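Local coordinates for protein glcnac-alpha-1,4-gal-releasing endo-beta-galactosidase (Clostridium perfringens, PDB 1UPS) that probably hydrolyses internal beta-galactosidic bonds to release GlcNAc-alpha-1,4-Gal from glycans, as a calcium-binding member of glycoside hydrolase family 16, at residues K31-D36 with Y124-G129; R297-F302 with I391-Y396; I171-F176 with R183-G188. All blocks are in the same frame, centred on the assembly; numbering follows the deposited sequence.

Contact 1 (K31-D36 with Y124-G129)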
loop_
_atom_site.group_PDB
_atom_site.type_symbol
_atom_site.label_atom_id
_atom_site.label_comp_id
_atom_site.label_asym_id
_atom_site.label_seq_id
_atom_site.Cartn_x
_atom_site.Cartn_y
_atom_site.Cartn_z
ATOM N N LYS A 31 -5.021 6.282 -19.172
ATOM C CA LYS A 31 -4.144 7.125 -19.962
ATOM C C LYS A 31 -2.843 7.318 -19.207
ATOM O O LYS A 31 -2.848 7.586 -18.005
ATOM C CB LYS A 31 -4.789 8.490 -20.236
ATOM N N LEU A 32 -1.724 7.182 -19.900
ATOM C CA LEU A 32 -0.431 7.372 -19.243
ATOM C C LEU A 32 -0.219 8.857 -18.912
ATOM O O LEU A 32 -0.315 9.710 -19.800
ATOM C CB LEU A 32 0.702 6.839 -20.132
ATOM C CG LEU A 32 2.103 6.902 -19.520
ATOM C CD1 LEU A 32 2.259 5.869 -18.396
ATOM C CD2 LEU A 32 3.164 6.703 -20.609
ATOM N N ASP A 33 0.037 9.158 -17.636
ATOM C CA ASP A 33 0.173 10.541 -17.159
ATOM C C ASP A 33 1.615 10.945 -16.891
ATOM O O ASP A 33 1.946 12.134 -16.981
ATOM C CB ASP A 33 -0.663 10.736 -15.881
ATOM C CG ASP A 33 -0.932 12.186 -15.553
ATOM O OD1 ASP A 33 -1.487 12.937 -16.402
ATOM O OD2 ASP A 33 -0.647 12.663 -14.430
ATOM N N PHE A 34 2.446 9.958 -16.541
ATOM C CA PHE A 34 3.863 10.155 -16.205
ATOM C C PHE A 34 4.621 8.879 -16.486
ATOM O O PHE A 34 4.138 7.779 -16.196
ATOM C CB PHE A 34 4.051 10.506 -14.723
ATOM C CG PHE A 34 5.517 10.645 -14.297
ATOM C CD1 PHE A 34 6.200 9.570 -13.737
ATOM C CD2 PHE A 34 6.194 11.848 -14.478
ATOM C CE1 PHE A 34 7.556 9.697 -13.349
ATOM C CE2 PHE A 34 7.534 12.001 -14.091
ATOM C CZ PHE A 34 8.217 10.926 -13.518
ATOM N N SER A 35 5.820 9.016 -17.044
ATOM C CA SER A 35 6.715 7.879 -17.085
ATOM C C SER A 35 8.171 8.298 -17.096
ATOM O O SER A 35 8.528 9.365 -17.615
ATOM C CB SER A 35 6.423 6.986 -18.285
ATOM O OG SER A 35 6.717 7.670 -19.472
ATOM N N ASP A 36 8.997 7.454 -16.488
ATOM C CA ASP A 36 10.420 7.510 -16.694
ATOM C C ASP A 36 10.883 6.085 -16.924
ATOM O O ASP A 36 10.756 5.228 -16.044
ATOM C CB ASP A 36 11.139 8.151 -15.499
ATOM C CG ASP A 36 12.535 8.592 -15.855
ATOM O OD1 ASP A 36 13.048 9.580 -15.268
ATOM O OD2 ASP A 36 13.178 8.006 -16.751
ATOM N N TYR A 124 6.988 16.042 -10.790
ATOM C CA TYR A 124 5.711 15.350 -10.902
ATOM C C TYR A 124 5.018 15.261 -9.552
ATOM O O TYR A 124 5.495 14.580 -8.639
ATOM C CB TYR A 124 5.873 13.938 -11.490
ATOM C CG TYR A 124 4.528 13.272 -11.752
ATOM C CD1 TYR A 124 3.668 13.769 -12.738
ATOM C CD2 TYR A 124 4.110 12.164 -11.000
ATOM C CE1 TYR A 124 2.429 13.174 -12.977
ATOM C CE2 TYR A 124 2.861 11.570 -11.217
ATOM C CZ TYR A 124 2.034 12.082 -12.218
ATOM O OH TYR A 124 0.810 11.510 -12.461
ATOM N N THR A 125 3.900 15.963 -9.429
ATOM C CA THR A 125 3.053 15.855 -8.249
ATOM C C THR A 125 1.634 15.615 -8.740
ATOM O O THR A 125 1.183 16.271 -9.700
ATOM C CB THR A 125 3.082 17.159 -7.417
ATOM O OG1 THR A 125 2.768 18.266 -8.271
ATOM C CG2 THR A 125 4.520 17.474 -6.902
ATOM N N THR A 126 0.907 14.720 -8.081
ATOM C CA THR A 126 -0.453 14.405 -8.530
ATOM C C THR A 126 -1.327 13.865 -7.396
ATOM O O THR A 126 -0.804 13.473 -6.354
ATOM C CB THR A 126 -0.386 13.422 -9.748
ATOM O OG1 THR A 126 -1.588 13.512 -10.536
ATOM C CG2 THR A 126 -0.373 11.964 -9.286
ATOM N N LYS A 127 -2.647 13.862 -7.602
ATOM C CA LYS A 127 -3.574 13.235 -6.657
ATOM C C LYS A 127 -4.340 12.125 -7.386
ATOM O O LYS A 127 -4.995 12.386 -8.406
ATOM C CB LYS A 127 -4.538 14.291 -6.091
ATOM C CG LYS A 127 -5.634 13.737 -5.166
ATOM C CD LYS A 127 -6.601 14.832 -4.636
ATOM C CE LYS A 127 -7.383 15.509 -5.751
ATOM N NZ LYS A 127 -8.104 16.731 -5.263
ATOM N N TYR A 128 -4.255 10.906 -6.833
ATOM C CA TYR A 128 -4.888 9.677 -7.351
ATOM C C TYR A 128 -4.215 9.092 -8.588
ATOM O O TYR A 128 -3.555 9.806 -9.346
ATOM C CB TYR A 128 -6.393 9.846 -7.618
ATOM C CG TYR A 128 -7.153 10.456 -6.452
ATOM C CD1 TYR A 128 -8.098 11.462 -6.668
ATOM C CD2 TYR A 128 -6.916 10.032 -5.141
ATOM C CE1 TYR A 128 -8.792 12.025 -5.614
ATOM C CE2 TYR A 128 -7.611 10.599 -4.062
ATOM C CZ TYR A 128 -8.542 11.601 -4.312
ATOM O OH TYR A 128 -9.236 12.165 -3.256
ATOM N N GLY A 129 -4.405 7.790 -8.785
ATOM C CA GLY A 129 -3.931 7.140 -10.005
ATOM C C GLY A 129 -3.400 5.742 -9.753
ATOM O O GLY A 129 -3.445 5.243 -8.617
HETATM O O HOH W 1 -1.161 14.750 -12.883
#

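Contact 2 (R297-F302 with I391-Y396)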
loop_
_atom_site.group_PDB
_atom_site.type_symbol
_atom_site.label_atom_id
_atom_site.label_comp_id
_atom_site.label_asym_id
_atom_site.label_seq_id
_atom_site.Cartn_x
_atom_site.Cartn_y
_atom_site.Cartn_z
ATOM N N ARG A 297 -14.785 -19.709 -2.305
ATOM C CA ARG A 297 -13.888 -20.284 -3.312
ATOM C C ARG A 297 -14.032 -21.807 -3.465
ATOM O O ARG A 297 -14.053 -22.347 -4.591
ATOM C CB ARG A 297 -12.423 -19.914 -3.050
ATOM C CG ARG A 297 -11.474 -20.449 -4.149
ATOM C CD ARG A 297 -10.004 -20.097 -3.904
ATOM N NE ARG A 297 -9.173 -20.443 -5.055
ATOM C CZ ARG A 297 -7.864 -20.225 -5.146
ATOM N NH1 ARG A 297 -7.204 -19.642 -4.147
ATOM N NH2 ARG A 297 -7.210 -20.585 -6.269
ATOM N N GLN A 298 -14.116 -22.496 -2.335
ATOM C CA GLN A 298 -14.161 -23.960 -2.349
ATOM C C GLN A 298 -15.492 -24.489 -2.871
ATOM O O GLN A 298 -15.511 -25.386 -3.733
ATOM C CB GLN A 298 -13.836 -24.529 -0.947
ATOM C CG GLN A 298 -14.006 -26.069 -0.821
ATOM C CD GLN A 298 -12.921 -26.878 -1.496
ATOM O OE1 GLN A 298 -12.139 -26.348 -2.283
ATOM N NE2 GLN A 298 -12.865 -28.187 -1.188
ATOM N N THR A 299 -16.601 -23.930 -2.387
ATOM C CA THR A 299 -17.923 -24.497 -2.699
ATOM C C THR A 299 -18.627 -23.822 -3.859
ATOM O O THR A 299 -19.594 -24.382 -4.389
ATOM C CB THR A 299 -18.883 -24.431 -1.506
ATOM O OG1 THR A 299 -19.162 -23.051 -1.196
ATOM C CG2 THR A 299 -18.241 -25.044 -0.224
ATOM N N GLY A 300 -18.179 -22.623 -4.220
ATOM C CA GLY A 300 -18.847 -21.842 -5.255
ATOM C C GLY A 300 -20.210 -21.286 -4.845
ATOM O O GLY A 300 -20.937 -20.767 -5.705
ATOM N N LYS A 301 -20.577 -21.404 -3.561
ATOM C CA LYS A 301 -21.885 -20.939 -3.090
ATOM C C LYS A 301 -21.842 -19.489 -2.593
ATOM O O LYS A 301 -20.777 -18.959 -2.276
ATOM C CB LYS A 301 -22.449 -21.848 -1.989
ATOM C CG LYS A 301 -22.426 -23.349 -2.330
ATOM C CD LYS A 301 -23.172 -23.674 -3.643
ATOM C CE LYS A 301 -23.255 -25.214 -3.826
ATOM N NZ LYS A 301 -23.716 -25.633 -5.194
ATOM N N PHE A 302 -23.019 -18.867 -2.538
ATOM C CA PHE A 302 -23.156 -17.454 -2.192
ATOM C C PHE A 302 -23.769 -17.253 -0.809
ATOM O O PHE A 302 -24.645 -18.007 -0.400
ATOM C CB PHE A 302 -24.033 -16.767 -3.254
ATOM C CG PHE A 302 -23.353 -16.600 -4.589
ATOM C CD1 PHE A 302 -23.387 -17.625 -5.550
ATOM C CD2 PHE A 302 -22.668 -15.419 -4.886
ATOM C CE1 PHE A 302 -22.756 -17.457 -6.809
ATOM C CE2 PHE A 302 -22.023 -15.240 -6.123
ATOM C CZ PHE A 302 -22.063 -16.263 -7.084
ATOM N N ILE A 391 -13.651 -15.813 8.690
ATOM C CA ILE A 391 -14.932 -16.298 8.173
ATOM C C ILE A 391 -14.680 -17.477 7.240
ATOM O O ILE A 391 -13.871 -17.381 6.318
ATOM C CB ILE A 391 -15.656 -15.178 7.406
ATOM C CG1 ILE A 391 -15.849 -13.955 8.324
ATOM C CG2 ILE A 391 -16.995 -15.712 6.895
ATOM C CD1 ILE A 391 -16.759 -12.849 7.724
ATOM N N HIS A 392 -15.347 -18.597 7.489
ATOM C CA HIS A 392 -15.071 -19.820 6.704
ATOM C C HIS A 392 -16.253 -20.785 6.709
ATOM O O HIS A 392 -17.204 -20.612 7.486
ATOM C CB HIS A 392 -13.812 -20.550 7.221
ATOM C CG HIS A 392 -14.008 -21.207 8.555
ATOM N ND1 HIS A 392 -14.607 -22.445 8.698
ATOM C CD2 HIS A 392 -13.720 -20.781 9.811
ATOM C CE1 HIS A 392 -14.667 -22.757 9.983
ATOM N NE2 HIS A 392 -14.135 -21.764 10.680
ATOM N N THR A 393 -16.201 -21.795 5.836
ATOM C CA THR A 393 -17.188 -22.890 5.871
ATOM C C THR A 393 -16.495 -24.257 5.870
ATOM O O THR A 393 -16.887 -25.161 5.133
ATOM C CB THR A 393 -18.258 -22.822 4.714
ATOM O OG1 THR A 393 -17.610 -22.955 3.435
ATOM C CG2 THR A 393 -18.942 -21.453 4.657
ATOM N N GLU A 394 -15.470 -24.412 6.701
ATOM C CA GLU A 394 -14.650 -25.627 6.680
ATOM C C GLU A 394 -15.392 -26.889 7.163
ATOM O O GLU A 394 -14.938 -28.005 6.890
ATOM C CB GLU A 394 -13.329 -25.416 7.448
ATOM C CG GLU A 394 -12.326 -26.586 7.426
ATOM C CD GLU A 394 -11.899 -27.068 6.036
ATOM O OE1 GLU A 394 -11.425 -28.235 5.926
ATOM O OE2 GLU A 394 -12.016 -26.306 5.050
ATOM N N SER A 395 -16.511 -26.721 7.878
ATOM C CA SER A 395 -17.359 -27.863 8.252
ATOM C C SER A 395 -18.456 -28.141 7.215
ATOM O O SER A 395 -19.134 -29.173 7.288
ATOM C CB SER A 395 -17.972 -27.659 9.638
ATOM O OG SER A 395 -16.948 -27.480 10.606
ATOM N N TYR A 396 -18.616 -27.228 6.252
ATOM C CA TYR A 396 -19.610 -27.372 5.176
ATOM C C TYR A 396 -20.999 -27.726 5.709
ATOM O O TYR A 396 -21.637 -28.697 5.244
ATOM C CB TYR A 396 -19.201 -28.455 4.174
ATOM C CG TYR A 396 -17.827 -28.349 3.553
ATOM C CD1 TYR A 396 -16.700 -28.897 4.186
ATOM C CD2 TYR A 396 -17.653 -27.740 2.309
ATOM C CE1 TYR A 396 -15.450 -28.840 3.594
ATOM C CE2 TYR A 396 -16.400 -27.674 1.706
ATOM C CZ TYR A 396 -15.303 -28.229 2.354
ATOM O OH TYR A 396 -14.061 -28.188 1.751
HETATM O O HOH W 2 -19.476 -22.304 1.399
#

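Contact 3 (I171-F176 with R183-G188)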
loop_
_atom_site.group_PDB
_atom_site.type_symbol
_atom_site.label_atom_id
_atom_site.label_comp_id
_atom_site.label_asym_id
_atom_site.label_seq_id
_atom_site.Cartn_x
_atom_site.Cartn_y
_atom_site.Cartn_z
ATOM N N ILE A 171 5.254 2.965 -0.293
ATOM C CA ILE A 171 4.737 1.922 -1.201
ATOM C C ILE A 171 5.646 0.710 -1.156
ATOM O O ILE A 171 5.176 -0.423 -1.246
ATOM C CB ILE A 171 4.602 2.443 -2.660
ATOM C CG1 ILE A 171 3.782 3.745 -2.703
ATOM C CG2 ILE A 171 3.951 1.386 -3.570
ATOM C CD1 ILE A 171 3.971 4.510 -4.034
ATOM N N LEU A 172 6.943 0.962 -1.013
ATOM C CA LEU A 172 7.904 -0.101 -0.791
ATOM C C LEU A 172 8.953 0.429 0.181
ATOM O O LEU A 172 9.445 1.543 0.023
ATOM C CB LEU A 172 8.558 -0.509 -2.127
ATOM C CG LEU A 172 9.538 -1.686 -2.047
ATOM C CD1 LEU A 172 9.460 -2.538 -3.335
ATOM C CD2 LEU A 172 10.976 -1.176 -1.889
ATOM N N GLU A 173 9.278 -0.369 1.193
ATOM C CA GLU A 173 10.254 0.019 2.197
ATOM C C GLU A 173 11.089 -1.196 2.607
ATOM O O GLU A 173 11.688 -1.221 3.691
ATOM C CB GLU A 173 9.515 0.648 3.413
ATOM C CG GLU A 173 10.438 1.460 4.293
ATOM C CD GLU A 173 9.757 2.013 5.549
ATOM O OE1 GLU A 173 10.062 3.166 5.878
ATOM O OE2 GLU A 173 8.989 1.289 6.235
ATOM N N THR A 174 11.146 -2.187 1.712
ATOM C CA THR A 174 11.707 -3.510 2.006
ATOM C C THR A 174 13.151 -3.478 2.528
ATOM O O THR A 174 14.030 -2.858 1.922
ATOM C CB THR A 174 11.593 -4.379 0.757
ATOM O OG1 THR A 174 10.198 -4.407 0.357
ATOM C CG2 THR A 174 11.957 -5.844 1.082
ATOM N N PHE A 175 13.392 -4.169 3.638
ATOM C CA PHE A 175 14.741 -4.244 4.249
ATOM C C PHE A 175 15.637 -5.201 3.493
ATOM O O PHE A 175 15.172 -6.258 3.069
ATOM C CB PHE A 175 14.667 -4.779 5.672
ATOM C CG PHE A 175 14.110 -3.803 6.688
ATOM C CD1 PHE A 175 14.379 -3.996 8.036
ATOM C CD2 PHE A 175 13.316 -2.714 6.298
ATOM C CE1 PHE A 175 13.877 -3.099 9.000
ATOM C CE2 PHE A 175 12.802 -1.823 7.246
ATOM C CZ PHE A 175 13.083 -2.037 8.610
ATOM N N PHE A 176 16.929 -4.874 3.390
ATOM C CA PHE A 176 17.918 -5.775 2.770
ATOM C C PHE A 176 17.964 -7.149 3.469
ATOM O O PHE A 176 18.249 -8.161 2.824
ATOM C CB PHE A 176 19.356 -5.229 2.870
ATOM C CG PHE A 176 19.587 -3.869 2.237
ATOM C CD1 PHE A 176 18.693 -3.309 1.334
ATOM C CD2 PHE A 176 20.748 -3.155 2.574
ATOM C CE1 PHE A 176 18.937 -2.039 0.774
ATOM C CE2 PHE A 176 21.002 -1.889 2.023
ATOM C CZ PHE A 176 20.097 -1.329 1.130
ATOM N N ARG A 183 7.691 -4.784 2.300
ATOM C CA ARG A 183 7.280 -3.904 3.385
ATOM C C ARG A 183 6.501 -2.717 2.826
ATOM O O ARG A 183 6.972 -2.034 1.917
ATOM C CB ARG A 183 8.529 -3.394 4.114
ATOM C CG ARG A 183 8.225 -2.590 5.370
ATOM C CD ARG A 183 9.510 -2.310 6.184
ATOM N NE ARG A 183 9.325 -1.406 7.321
ATOM C CZ ARG A 183 9.430 -1.753 8.604
ATOM N NH1 ARG A 183 9.669 -3.013 8.973
ATOM N NH2 ARG A 183 9.255 -0.824 9.543
ATOM N N ILE A 184 5.322 -2.479 3.398
ATOM C CA ILE A 184 4.423 -1.392 2.989
ATOM C C ILE A 184 3.991 -0.681 4.275
ATOM O O ILE A 184 3.696 -1.341 5.290
ATOM C CB ILE A 184 3.186 -1.958 2.258
ATOM C CG1 ILE A 184 3.577 -2.639 0.949
ATOM C CG2 ILE A 184 2.166 -0.833 1.936
ATOM C CD1 ILE A 184 2.503 -3.611 0.407
ATOM N N ALA A 185 3.965 0.653 4.251
ATOM C CA ALA A 185 3.577 1.413 5.453
ATOM C C ALA A 185 2.892 2.726 5.088
ATOM O O ALA A 185 2.994 3.188 3.954
ATOM C CB ALA A 185 4.812 1.681 6.361
ATOM N N ALA A 186 2.174 3.320 6.046
ATOM C CA ALA A 186 1.533 4.619 5.809
ATOM C C ALA A 186 1.268 5.327 7.125
ATOM O O ALA A 186 1.046 4.684 8.153
ATOM C CB ALA A 186 0.222 4.445 5.022
ATOM N N TYR A 187 1.244 6.653 7.075
ATOM C CA TYR A 187 0.996 7.477 8.267
ATOM C C TYR A 187 0.632 8.875 7.794
ATOM O O TYR A 187 1.201 9.360 6.830
ATOM C CB TYR A 187 2.270 7.522 9.120
ATOM C CG TYR A 187 2.168 8.368 10.379
ATOM C CD1 TYR A 187 1.128 8.182 11.294
ATOM C CD2 TYR A 187 3.142 9.328 10.663
ATOM C CE1 TYR A 187 1.054 8.972 12.462
ATOM C CE2 TYR A 187 3.077 10.108 11.830
ATOM C CZ TYR A 187 2.031 9.921 12.706
ATOM O OH TYR A 187 1.960 10.704 13.856
ATOM N N GLY A 188 -0.311 9.524 8.480
ATOM C CA GLY A 188 -0.746 10.851 8.070
ATOM C C GLY A 188 0.068 12.023 8.605
ATOM O O GLY A 188 -0.082 13.137 8.111
HETATM O O HOH W 3 8.507 1.795 8.862
#

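Contact 1 (K31-D36 with Y124-G129)
Two aromatic rings, F34 and Y124, make the apolar half of this contact. They form an offset stack, centroids 4.5 Å apart and planes inclined by 24°, displaced so that F34 CD2 rests 3.5 Å from Y124 CG near the inner end of the tyrosine. The shift brings F34 CB over the middle of the Y124 ring, a CH-pi contact of 3.6 Å to the centroid, and F34 CE2 against Y124 CB. The first torsion of Y124 (chi1 -174°, CG trans to N) carries the ring over F34 and brings its hydroxyl to D33.

The polar half begins there. Y124 OH donates to the anti lone pair of D33 OD2 at 2.7 Å, and the carboxylate is turned 63° from the ring, whose edge it meets. A water donates to the same D33 OD2 at 2.6 Å and is hydrogen-bonded to T126 OG1 at 2.7 Å, bridging the segments where the direct gap is too long. T126 OG1 is also held by K278. One carboxylate oxygen thus carries both phenol and water.

D33 and F34 can both serve the same loop because they form a classic beta bulge opposite V276 of strand 267-279. The bulge places an exposed acid beside a buried phenylalanine, and 124-129 closes over this edge strand of the GH16 beta-sandwich, the side chain of F34 about 8 Å from that of the calcium ligand E37.

Contact 2 (R297-F302 with I391-Y396)
Y396 turns its CG anti to the carbonyl carbon (chi1 -54°), which swings the phenol back across the turn toward 297-302, while Q298 leaves its backbone with CG anti to N and then bends at chi2 (74°), so that its CG and amide both arrive at the hydroxyl. Q298 comes in roughly perpendicular to Y396, amide and ring planes 51° apart. Q298 NE2 donates to Y396 OH at 3.2 Å, a weak and bent bond, and Q298 CG sits in the plane of the ring at its edge, 3.3 Å from Y396 OH.

T299 covers the next part of the same rim: its CG2 methyl lies 3.7 Å from both Y396 CD2 and Y396 CE2, the two side chains running antiparallel alongside one another. Its hydroxyl is spent differently. T299 OG1 accepts from K301 N, making an ST turn, and also binds a water at 2.7 Å whose other partner is T393 OG1 at 2.8 Å. Two threonines of separate loops are joined this way without touching closely.

On the far side, 393-396 is a type I turn closed by Y396 N to T393 O at 2.9 Å, and T393 O also lies above the face of the Y396 ring, toward its rim. Before it, H392 ND1 takes the N-H of E394 nearly straight, within the plane of the imidazole, which tethers the start of the turn to the strand end. Q298, T299 and Y396 also touch crystal neighbours, so this surface may be partly shaped by the lattice. The contact joins the turn after strand 390-392 to the loop between strands 291-296 and 302-304, in a C-terminal domain that probably is a ricin-type beta-trefoil, as its family assignment suggests.

Contact 3 (I171-F176 with R183-G188)
R183 and E173 run alongside each other in the same direction, their backbones joined as closely as their ends. E173 N donates to R183 O at 2.9 Å, a bent bond, and L172 CA adds a CA-H...O contact to that same carbonyl. On the neighbouring peptide, R183 N reaches T174 OG1 at 3.2 Å: the threonine hydroxyl, set beside its own backbone N (chi1 -56°), takes the place of a main-chain acceptor where the chain has left regular pairing. I184 CG1 packs 3.5 Å from I171 O, whose hydrogen-bond partner is W182 NE1.

Just before this, toward strand 145-152, I171 and L172 both face W148 in a classic beta bulge. It falls within the E-x-D-x-x-E signature of family 16 hydrolases, in the form with an extra residue before the last glutamate, which here is E173. In relatives this signature lines the substrate cleft, and the same position is probable here.

The guanidinium end is more open. R183 runs extended from CG to NE, past E173 CB, and R183 NE donates to E173 OE2 at 2.9 Å, a salt bridge straight at the hydrogen (162°) and in the guanidinium plane, although the oxygen is met from above its own carboxylate plane. The groups are therefore not a flat bidentate pair. A water fills in beyond the NE bond, donating to E173 OE2 at 2.7 Å and accepting from R183 NH2 at 2.8 Å. F175 lies over one guanidinium face, its CE2 3.5 Å from R183 NE and planes 24° apart, while R183 NH1, on the other side of the guanidinium from E173, forms a salt bridge with E202 of strand 199-204.

Contacts 1 and 3 belong to the same GH16 domain, their centres about 20 Å apart, whereas contact 2 lies in the C-terminal domain, its centre about 41 Å from that of contact 1 and about 34 Å from that of contact 3. Contact 3 is the buried one and joins stretches close in sequence, with main-chain and salt-bridge bonds around a bulge. Contact 1 is partly buried: its ring stack faces inward and its carboxylate outward, across two different parts of the chain. Contact 2, likewise partly buried, depends on a weak amide bond, a methyl on a ring edge and a water. Each contact includes a bridging water, but only contact 3 has a salt bridge between its two segments.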